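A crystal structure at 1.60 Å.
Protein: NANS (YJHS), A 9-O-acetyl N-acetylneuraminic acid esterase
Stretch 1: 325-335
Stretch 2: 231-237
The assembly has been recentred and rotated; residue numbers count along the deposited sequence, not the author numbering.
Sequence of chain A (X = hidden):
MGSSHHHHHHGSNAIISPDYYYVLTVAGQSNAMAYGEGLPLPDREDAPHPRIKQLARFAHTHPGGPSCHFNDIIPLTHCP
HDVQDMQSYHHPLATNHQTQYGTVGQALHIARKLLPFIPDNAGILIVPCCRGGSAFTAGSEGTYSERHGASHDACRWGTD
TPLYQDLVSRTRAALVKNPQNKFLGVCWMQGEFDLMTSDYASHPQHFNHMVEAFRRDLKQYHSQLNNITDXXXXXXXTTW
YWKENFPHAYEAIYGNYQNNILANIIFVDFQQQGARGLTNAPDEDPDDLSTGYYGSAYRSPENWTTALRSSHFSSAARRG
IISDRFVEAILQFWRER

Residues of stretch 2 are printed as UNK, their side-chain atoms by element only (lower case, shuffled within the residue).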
# COMPACT_ATOMS: atom_id res chain seq x y z
N ARG A 325 -0.83 -12.31 5.04
CA ARG A 325 -1.32 -13.00 3.84
C ARG A 325 -0.51 -12.55 2.62
O ARG A 325 -0.21 -13.36 1.72
CB ARG A 325 -2.82 -12.76 3.66
CG ARG A 325 -3.67 -13.52 4.66
CD ARG A 325 -3.62 -15.05 4.38
NE ARG A 325 -4.62 -15.47 3.39
CZ ARG A 325 -4.65 -16.63 2.73
NH1 ARG A 325 -3.68 -17.52 2.85
NH2 ARG A 325 -5.65 -16.88 1.89
N PHE A 326 -0.15 -11.27 2.56
CA PHE A 326 0.75 -10.84 1.47
C PHE A 326 2.08 -11.54 1.53
O PHE A 326 2.56 -11.99 0.49
CB PHE A 326 0.99 -9.33 1.48
CG PHE A 326 -0.09 -8.57 0.76
CD1 PHE A 326 -1.11 -7.93 1.47
CD2 PHE A 326 -0.09 -8.51 -0.63
CE1 PHE A 326 -2.14 -7.26 0.79
CE2 PHE A 326 -1.12 -7.83 -1.31
CZ PHE A 326 -2.14 -7.23 -0.59
N VAL A 327 2.69 -11.61 2.72
CA VAL A 327 3.99 -12.23 2.86
C VAL A 327 3.91 -13.73 2.48
O VAL A 327 4.79 -14.23 1.79
CB VAL A 327 4.61 -11.99 4.25
CG1 VAL A 327 5.86 -12.83 4.47
CG2 VAL A 327 4.91 -10.46 4.40
N GLU A 328 2.86 -14.42 2.92
CA GLU A 328 2.67 -15.83 2.52
C GLU A 328 2.65 -15.93 0.97
O GLU A 328 3.27 -16.83 0.38
CB GLU A 328 1.36 -16.37 3.06
CG GLU A 328 1.24 -16.55 4.56
CD GLU A 328 -0.24 -16.72 4.98
OE1 GLU A 328 -1.02 -17.29 4.17
OE2 GLU A 328 -0.63 -16.24 6.09
N ALA A 329 1.90 -15.04 0.32
CA ALA A 329 1.78 -15.07 -1.14
C ALA A 329 3.07 -14.75 -1.88
O ALA A 329 3.39 -15.36 -2.92
CB ALA A 329 0.62 -14.18 -1.61
N ILE A 330 3.81 -13.78 -1.36
CA ILE A 330 5.05 -13.37 -1.99
C ILE A 330 6.12 -14.48 -1.86
O ILE A 330 6.76 -14.84 -2.84
CB ILE A 330 5.55 -12.06 -1.34
CG1 ILE A 330 4.61 -10.90 -1.69
CG2 ILE A 330 7.00 -11.79 -1.76
CD1 ILE A 330 4.85 -9.68 -0.74
N LEU A 331 6.23 -15.07 -0.68
CA LEU A 331 7.18 -16.16 -0.44
C LEU A 331 6.85 -17.37 -1.30
O LEU A 331 7.73 -17.96 -1.93
CB LEU A 331 7.24 -16.56 1.04
CG LEU A 331 7.76 -15.52 2.04
CD1 LEU A 331 7.54 -16.04 3.46
CD2 LEU A 331 9.24 -15.18 1.82
N GLN A 332 5.57 -17.73 -1.34
CA GLN A 332 5.12 -18.83 -2.17
C GLN A 332 5.44 -18.61 -3.64
O GLN A 332 5.96 -19.50 -4.31
CB GLN A 332 3.63 -19.08 -2.00
CG GLN A 332 3.19 -20.32 -2.75
CD GLN A 332 1.75 -20.66 -2.50
OE1 GLN A 332 1.11 -21.31 -3.33
NE2 GLN A 332 1.23 -20.26 -1.36
N PHE A 333 5.14 -17.42 -4.16
CA PHE A 333 5.38 -17.16 -5.57
C PHE A 333 6.85 -17.36 -5.91
O PHE A 333 7.20 -18.06 -6.87
CB PHE A 333 4.98 -15.74 -5.96
CG PHE A 333 5.24 -15.45 -7.39
CD1 PHE A 333 4.27 -15.77 -8.36
CD2 PHE A 333 6.44 -14.89 -7.80
CE1 PHE A 333 4.52 -15.53 -9.70
CE2 PHE A 333 6.69 -14.66 -9.16
CZ PHE A 333 5.72 -14.98 -10.10
N TRP A 334 7.71 -16.77 -5.10
CA TRP A 334 9.13 -16.78 -5.37
C TRP A 334 9.79 -18.14 -5.15
O TRP A 334 10.80 -18.44 -5.78
CB TRP A 334 9.82 -15.60 -4.68
CG TRP A 334 9.45 -14.34 -5.43
CD1 TRP A 334 8.67 -13.32 -4.98
CD2 TRP A 334 9.81 -14.01 -6.79
NE1 TRP A 334 8.53 -12.35 -5.98
CE2 TRP A 334 9.21 -12.77 -7.10
CE3 TRP A 334 10.58 -14.67 -7.78
CZ2 TRP A 334 9.37 -12.14 -8.35
CZ3 TRP A 334 10.73 -14.06 -9.02
CH2 TRP A 334 10.14 -12.79 -9.29
N ARG A 335 9.18 -18.97 -4.30
CA ARG A 335 9.66 -20.34 -4.02
C ARG A 335 9.18 -21.39 -5.02
O ARG A 335 9.77 -22.48 -5.10
CB ARG A 335 9.26 -20.77 -2.62
CG ARG A 335 10.12 -20.22 -1.49
CD ARG A 335 9.45 -20.49 -0.18
NE ARG A 335 10.32 -20.20 0.97
CZ ARG A 335 9.88 -19.97 2.19
NH1 ARG A 335 8.57 -19.94 2.46
NH2 ARG A 335 10.75 -19.71 3.16
N UNK A 231 6.25 -9.61 -13.89
CA UNK A 231 6.42 -9.52 -12.44
C UNK A 231 5.04 -9.68 -11.80
O UNK A 231 4.07 -9.11 -12.30
c UNK A 231 7.07 -8.21 -12.05
N UNK A 232 4.94 -10.46 -10.70
CA UNK A 232 3.66 -10.67 -10.05
C UNK A 232 3.00 -9.41 -9.48
O UNK A 232 3.67 -8.53 -8.90
c UNK A 232 6.05 -11.06 -9.94
c UNK A 232 3.98 -11.63 -8.90
c UNK A 232 5.41 -11.43 -8.61
N UNK A 233 1.70 -9.35 -9.66
CA UNK A 233 0.82 -8.41 -8.98
C UNK A 233 0.04 -9.22 -7.95
O UNK A 233 -0.75 -10.08 -8.29
c UNK A 233 1.09 -4.68 -11.74
c UNK A 233 -0.14 -7.73 -9.95
c UNK A 233 0.15 -5.29 -10.89
c UNK A 233 -0.98 -3.16 -10.73
c UNK A 233 1.66 -6.84 -11.49
c UNK A 233 1.03 -3.32 -12.09
c UNK A 233 -0.90 -4.52 -10.37
c UNK A 233 -0.02 -2.58 -11.58
c UNK A 233 0.54 -6.67 -10.74
n UNK A 233 2.01 -5.65 -12.10
N UNK A 234 0.28 -8.90 -6.69
CA UNK A 234 -0.44 -9.48 -5.57
C UNK A 234 -1.60 -8.56 -5.25
O UNK A 234 -1.42 -7.44 -4.76
c UNK A 234 3.98 -10.70 -5.35
c UNK A 234 1.56 -11.89 -4.63
c UNK A 234 1.66 -10.49 -4.67
c UNK A 234 2.68 -12.70 -4.91
c UNK A 234 3.88 -12.09 -5.30
c UNK A 234 2.86 -9.91 -5.05
c UNK A 234 0.48 -9.64 -4.38
N UNK A 235 -2.78 -9.01 -5.65
CA UNK A 235 -3.95 -8.13 -5.62
C UNK A 235 -4.78 -8.48 -4.39
O UNK A 235 -5.28 -9.61 -4.27
c UNK A 235 -4.75 -8.29 -6.90
s UNK A 235 -3.83 -7.85 -8.35
N UNK A 236 -4.91 -7.54 -3.47
CA UNK A 236 -5.59 -7.81 -2.22
C UNK A 236 -7.09 -7.56 -2.27
O UNK A 236 -7.59 -6.75 -3.05
N UNK A 237 -7.78 -8.26 -1.39
CA UNK A 237 -9.22 -8.12 -1.23
C UNK A 237 -9.59 -6.78 -0.54
O UNK A 237 -8.72 -5.92 -0.27
c UNK A 237 -11.17 -9.73 -0.68
c UNK A 237 -9.71 -9.32 -0.40
o UNK A 237 -11.59 -10.78 -0.13
o UNK A 237 -11.87 -9.03 -1.44

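Position 231 carries a single side-chain carbon, the least a side chain can have beyond hydrogen. Its CB comes no nearer to stretch 1 than 5.9 Å, at Trp 334 CZ2, so it is a spectator here: Ala 231.

Position 232 has three side-chain carbons that close a ring onto its own backbone N, a pattern unique to proline. One ring carbon lies over one face of Phe 333 and another sits near Trp 334, so the residue, Pro 232, meets two aromatic side chains, its CA-to-CB bond pointing toward the helix. Its CG lies 3.5 Å from Phe 333 CE2 and 3.8 Å from the centroid of that ring, a CH-pi contact. Its CD sits 3.8 Å from Trp 334 CZ2. The rule is familiar: a rigid, saturated ring packs well on a flat aromatic one.

At position 233 one carbon leads to fused five- and six-membered rings holding eight carbons and one nitrogen, which is an indole. Trp 233 is out of reach of the helix and buried elsewhere in the structure.

Position 234 shows one carbon and then a six-carbon ring with no oxygen attached, hence phenylalanine rather than tyrosine. Ile 330 CG1 lies over one face of this ring, 3.8 Å from the centroid, and Phe 333 CB approaches its edge. The CA-to-CB bond of Phe 234 points toward the helix, and the side chain takes the m rotamer. Phe 333 CB is 3.9 Å from Phe 234 CZ, while Ala 329 CB is 3.9 Å from Phe 234 CD1. Ala 329 O also lies 3.4 Å from Phe 234 CE1.

Position 235 has one carbon and one sulfur: Cys 235. Its CA-to-CB bond points away, as strand alternation after Phe 234 would suggest.

Position 236 has no side-chain atoms, and its CA is 3.9 Å from Phe 326 CZ: Gly 236. An ideal CB would fall 2.9 Å from Phe 326 CZ, a clash. The bare backbone makes room for the phenyl ring.

Position 237 has two carbons, the second bearing two oxygens: Asp 237. Its carboxylate makes no contact with the helix and is hydrogen-bonded elsewhere in the structure.

The contact works by apolar packing, without a hydrogen bond between the stretches. Helix and strand run nearly antiparallel at 155°, their axes 9.8 Å apart at closest approach. Phe 234, with 119 Å² covered, is the central plug; Pro 232 fits against Phe 333 and Trp 334, and Gly 236 accommodates Phe 326. Positions 232, 234 and 236, the first just ahead of the strand and the others in it, supply a ring, a larger ring and a gap.

Stretch 2 (231-237) APWFCGD
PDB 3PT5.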